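Local coordinates for protein helianthamide (PDB 4X0N) that inhibits pancreatic alpha-amylase as a small, disulfide-rich sea anemone protein, probably by plugging the active-site cleft of the enzyme, at residues Cys6-Val12 / Cys38-Trp44. Sequence-based numbering, arbitrary orientation.
Sequences CYIYHGV and CCYKTPW
In the beta-defensin-like fold that the 1-5, 2-4, 3-6 disulfide pattern and antiparallel sheet suggest, a disulfide joins two strands that are not sheet neighbours: strand 6-9, at one edge, and strand 38-40, with strand 12-17 between them. Their axes approach to 8.0 Å at a crossing angle of -60°, without a hydrogen bond across. Cys6 (chi1 p) and Cys38 (t) pair SG to SG at 2.0 Å, chi3 91°. Ile8, rotamer mt, sets CD1 over one face of the Tyr40 ring, 3.6 Å from its centroid, a CH-pi contact. A type II turn, Tyr9 to Val12, reverses the chain in a hairpin whose classic bulge sets Ile8 and Tyr9 against Val12; Gly11 (phi/psi 87/7) avoids a CB-His10 O clash. Val12 (chi1 t) wedges between Tyr40 and the tail: CG1 lies 3.6 Å from Tyr40 CD1, CG2 3.6 Å from Trp44 CH2 and 3.9 Å from Pro43 CD. Thr42 OG1 donates to Trp44 carboxylate O at 3.0 Å, while Tyr9, His10 and Trp44 hydrogen-bond to the amylase chain.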
ATOM      1  N   CYS B   6      15.634 -10.496  -1.812  1.00 17.20           N
ATOM      2  CA  CYS B   6      15.615  -9.461  -2.831  1.00 16.85           C
ATOM      3  C   CYS B   6      14.332  -9.558  -3.636  1.00 18.84           C
ATOM      4  O   CYS B   6      14.154 -10.450  -4.463  1.00 14.35           O
ATOM      5  CB  CYS B   6      16.856  -9.558  -3.724  1.00 17.08           C
ATOM      6  SG  CYS B   6      17.363 -11.240  -4.146  1.00 13.65           S
ATOM      7  N   TYR B   7      13.440  -8.609  -3.372  1.00 20.13           N
ATOM      8  CA  TYR B   7      12.125  -8.571  -3.986  1.00 13.72           C
ATOM      9  C   TYR B   7      12.220  -8.059  -5.411  1.00 13.33           C
ATOM     10  O   TYR B   7      12.886  -7.063  -5.681  1.00 16.07           O
ATOM     11  CB  TYR B   7      11.185  -7.671  -3.182  1.00 13.99           C
ATOM     12  CG  TYR B   7       9.829  -7.485  -3.824  1.00 14.44           C
ATOM     13  CD1 TYR B   7       8.825  -8.427  -3.657  1.00 14.69           C
ATOM     14  CD2 TYR B   7       9.556  -6.369  -4.601  1.00 13.11           C
ATOM     15  CE1 TYR B   7       7.584  -8.261  -4.246  1.00 16.63           C
ATOM     16  CE2 TYR B   7       8.322  -6.193  -5.193  1.00 15.56           C
ATOM     17  CZ  TYR B   7       7.338  -7.140  -5.014  1.00 14.54           C
ATOM     18  OH  TYR B   7       6.112  -6.958  -5.608  1.00 11.97           O
ATOM     19  N   ILE B   8      11.542  -8.750  -6.319  1.00 14.02           N
ATOM     20  CA  ILE B   8      11.565  -8.395  -7.732  1.00 15.35           C
ATOM     21  C   ILE B   8      10.190  -7.941  -8.200  1.00 13.94           C
ATOM     22  O   ILE B   8      10.034  -6.839  -8.727  1.00 18.57           O
ATOM     23  CB  ILE B   8      12.092  -9.545  -8.608  1.00 15.50           C
ATOM     24  CG1 ILE B   8      13.525  -9.895  -8.206  1.00 14.11           C
ATOM     25  CG2 ILE B   8      12.020  -9.173 -10.082  1.00 10.29           C
ATOM     26  CD1 ILE B   8      14.106 -11.042  -8.982  1.00 11.83           C
ATOM     27  N   TYR B   9       9.195  -8.795  -7.997  1.00 13.63           N
ATOM     28  CA  TYR B   9       7.827  -8.478  -8.375  1.00 13.30           C
ATOM     29  C   TYR B   9       6.875  -9.398  -7.611  1.00 11.94           C
ATOM     30  O   TYR B   9       7.319 -10.291  -6.892  1.00 13.53           O
ATOM     31  CB  TYR B   9       7.637  -8.619  -9.891  1.00 10.74           C
ATOM     32  CG  TYR B   9       6.309  -8.091 -10.383  1.00 12.15           C
ATOM     33  CD1 TYR B   9       5.989  -6.745 -10.255  1.00 14.05           C
ATOM     34  CD2 TYR B   9       5.368  -8.937 -10.952  1.00  9.48           C
ATOM     35  CE1 TYR B   9       4.778  -6.253 -10.691  1.00 10.94           C
ATOM     36  CE2 TYR B   9       4.151  -8.453 -11.390  1.00 11.25           C
ATOM     37  CZ  TYR B   9       3.863  -7.109 -11.258  1.00 11.49           C
ATOM     38  OH  TYR B   9       2.652  -6.614 -11.684  1.00 11.77           O
ATOM     39  N   HIS B  10       5.575  -9.167  -7.764  1.00 12.62           N
ATOM     40  CA  HIS B  10       4.549  -9.928  -7.050  1.00 15.43           C
ATOM     41  C   HIS B  10       4.695 -11.443  -7.191  1.00 16.68           C
ATOM     42  O   HIS B  10       4.481 -12.002  -8.266  1.00 18.92           O
ATOM     43  CB  HIS B  10       3.152  -9.471  -7.477  1.00 12.27           C
ATOM     44  CG  HIS B  10       2.960  -7.987  -7.428  1.00 11.57           C
ATOM     45  ND1 HIS B  10       3.183  -7.243  -6.286  1.00 11.82           N
ATOM     46  CD2 HIS B  10       2.560  -7.109  -8.374  1.00 11.32           C
ATOM     47  CE1 HIS B  10       2.933  -5.972  -6.538  1.00 12.19           C
ATOM     48  NE2 HIS B  10       2.554  -5.860  -7.798  1.00 12.80           N
ATOM     49  N   GLY B  11       5.055 -12.099  -6.092  1.00 16.95           N
ATOM     50  CA  GLY B  11       5.230 -13.539  -6.075  1.00 16.32           C
ATOM     51  C   GLY B  11       6.625 -13.988  -6.471  1.00 17.10           C
ATOM     52  O   GLY B  11       6.881 -15.183  -6.620  1.00 17.36           O
ATOM     53  N   VAL B  12       7.535 -13.033  -6.638  1.00 15.38           N
ATOM     54  CA  VAL B  12       8.907 -13.359  -7.014  1.00 15.85           C
ATOM     55  C   VAL B  12       9.920 -12.652  -6.118  1.00 18.71           C
ATOM     56  O   VAL B  12      10.153 -11.450  -6.251  1.00 18.58           O
ATOM     57  CB  VAL B  12       9.204 -12.976  -8.481  1.00 14.77           C
ATOM     58  CG1 VAL B  12      10.646 -13.311  -8.830  1.00 13.32           C
ATOM     59  CG2 VAL B  12       8.240 -13.676  -9.432  1.00 15.34           C
ATOM     60  N   CYS B  38      20.892 -11.441  -7.173  1.00 16.94           N
ATOM     61  CA  CYS B  38      19.650 -11.937  -6.594  1.00 14.26           C
ATOM     62  C   CYS B  38      19.264 -13.235  -7.290  1.00 13.77           C
ATOM     63  O   CYS B  38      19.048 -13.262  -8.499  1.00 12.77           O
ATOM     64  CB  CYS B  38      18.535 -10.900  -6.735  1.00 19.43           C
ATOM     65  SG  CYS B  38      16.924 -11.451  -6.119  1.00 15.03           S
ATOM     66  N   CYS B  39      19.170 -14.309  -6.516  1.00 13.47           N
ATOM     67  CA  CYS B  39      18.950 -15.638  -7.071  1.00 14.42           C
ATOM     68  C   CYS B  39      17.539 -16.110  -6.756  1.00 14.42           C
ATOM     69  O   CYS B  39      17.204 -16.386  -5.603  1.00 16.10           O
ATOM     70  CB  CYS B  39      19.979 -16.625  -6.510  1.00 17.28           C
ATOM     71  SG  CYS B  39      21.707 -16.201  -6.863  1.00 16.86           S
ATOM     72  N   TYR B  40      16.710 -16.202  -7.788  1.00 15.12           N
ATOM     73  CA  TYR B  40      15.295 -16.460  -7.590  1.00 16.31           C
ATOM     74  C   TYR B  40      14.785 -17.565  -8.499  1.00 17.69           C
ATOM     75  O   TYR B  40      15.481 -18.011  -9.411  1.00 20.66           O
ATOM     76  CB  TYR B  40      14.496 -15.182  -7.861  1.00 16.20           C
ATOM     77  CG  TYR B  40      14.612 -14.666  -9.284  1.00 13.50           C
ATOM     78  CD1 TYR B  40      13.582 -14.852 -10.197  1.00 14.92           C
ATOM     79  CD2 TYR B  40      15.748 -13.989  -9.713  1.00 15.51           C
ATOM     80  CE1 TYR B  40      13.680 -14.380 -11.495  1.00 14.83           C
ATOM     81  CE2 TYR B  40      15.856 -13.517 -11.011  1.00 14.61           C
ATOM     82  CZ  TYR B  40      14.819 -13.714 -11.897  1.00 13.31           C
ATOM     83  OH  TYR B  40      14.917 -13.247 -13.188  1.00 12.93           O
ATOM     84  N   LYS B  41      13.561 -18.003  -8.230  1.00 18.00           N
ATOM     85  CA  LYS B  41      12.807 -18.828  -9.156  1.00 20.82           C
ATOM     86  C   LYS B  41      11.447 -18.171  -9.334  1.00 22.13           C
ATOM     87  O   LYS B  41      10.874 -17.656  -8.373  1.00 25.72           O
ATOM     88  CB  LYS B  41      12.623 -20.241  -8.602  1.00 23.34           C
ATOM     89  CG  LYS B  41      13.896 -20.887  -8.086  1.00 26.91           C
ATOM     90  CD  LYS B  41      13.611 -22.267  -7.515  1.00 35.23           C
ATOM     91  CE  LYS B  41      14.844 -22.865  -6.846  1.00 43.30           C
ATOM     92  NZ  LYS B  41      15.272 -22.087  -5.646  1.00 36.62           N
ATOM     93  N   THR B  42      10.927 -18.179 -10.554  1.00 22.25           N
ATOM     94  CA  THR B  42       9.569 -17.704 -10.766  1.00 25.17           C
ATOM     95  C   THR B  42       8.615 -18.875 -10.592  1.00 25.58           C
ATOM     96  O   THR B  42       8.919 -19.993 -11.008  1.00 28.59           O
ATOM     97  CB  THR B  42       9.386 -17.088 -12.167  1.00 22.48           C
ATOM     98  OG1 THR B  42       9.573 -18.098 -13.166  1.00 28.38           O
ATOM     99  CG2 THR B  42      10.386 -15.965 -12.389  1.00 16.79           C
ATOM    100  N   PRO B  43       7.453 -18.624  -9.973  1.00 22.17           N
ATOM    101  CA  PRO B  43       6.484 -19.699  -9.731  1.00 22.51           C
ATOM    102  C   PRO B  43       5.646 -20.013 -10.972  1.00 24.91           C
ATOM    103  O   PRO B  43       4.557 -20.575 -10.857  1.00 28.95           O
ATOM    104  CB  PRO B  43       5.616 -19.141  -8.601  1.00 18.57           C
ATOM    105  CG  PRO B  43       5.719 -17.665  -8.742  1.00 18.42           C
ATOM    106  CD  PRO B  43       7.089 -17.378  -9.277  1.00 16.19           C
ATOM    107  N   TRP B  44       6.159 -19.644 -12.142  1.00 23.82           N
ATOM    108  CA  TRP B  44       5.543 -20.000 -13.415  1.00 26.48           C
ATOM    109  C   TRP B  44       6.610 -20.284 -14.469  1.00 37.59           C
ATOM    110  O   TRP B  44       7.800 -20.359 -14.157  1.00 36.31           O
ATOM    111  CB  TRP B  44       4.612 -18.884 -13.894  1.00 22.41           C
ATOM    112  CG  TRP B  44       5.248 -17.523 -13.893  1.00 27.99           C
ATOM    113  CD1 TRP B  44       6.085 -17.005 -14.841  1.00 26.22           C
ATOM    114  CD2 TRP B  44       5.090 -16.503 -12.900  1.00 19.93           C
ATOM    115  NE1 TRP B  44       6.458 -15.729 -14.497  1.00 22.41           N
ATOM    116  CE2 TRP B  44       5.861 -15.397 -13.307  1.00 20.21           C
ATOM    117  CE3 TRP B  44       4.373 -16.419 -11.703  1.00 16.58           C
ATOM    118  CZ2 TRP B  44       5.935 -14.222 -12.563  1.00 17.42           C
ATOM    119  CZ3 TRP B  44       4.449 -15.251 -10.964  1.00 19.30           C
ATOM    120  CH2 TRP B  44       5.223 -14.169 -11.397  1.00 17.74           C
ATOM    121  OXT TRP B  44       6.312 -20.449 -15.653  1.00 38.20           O
TER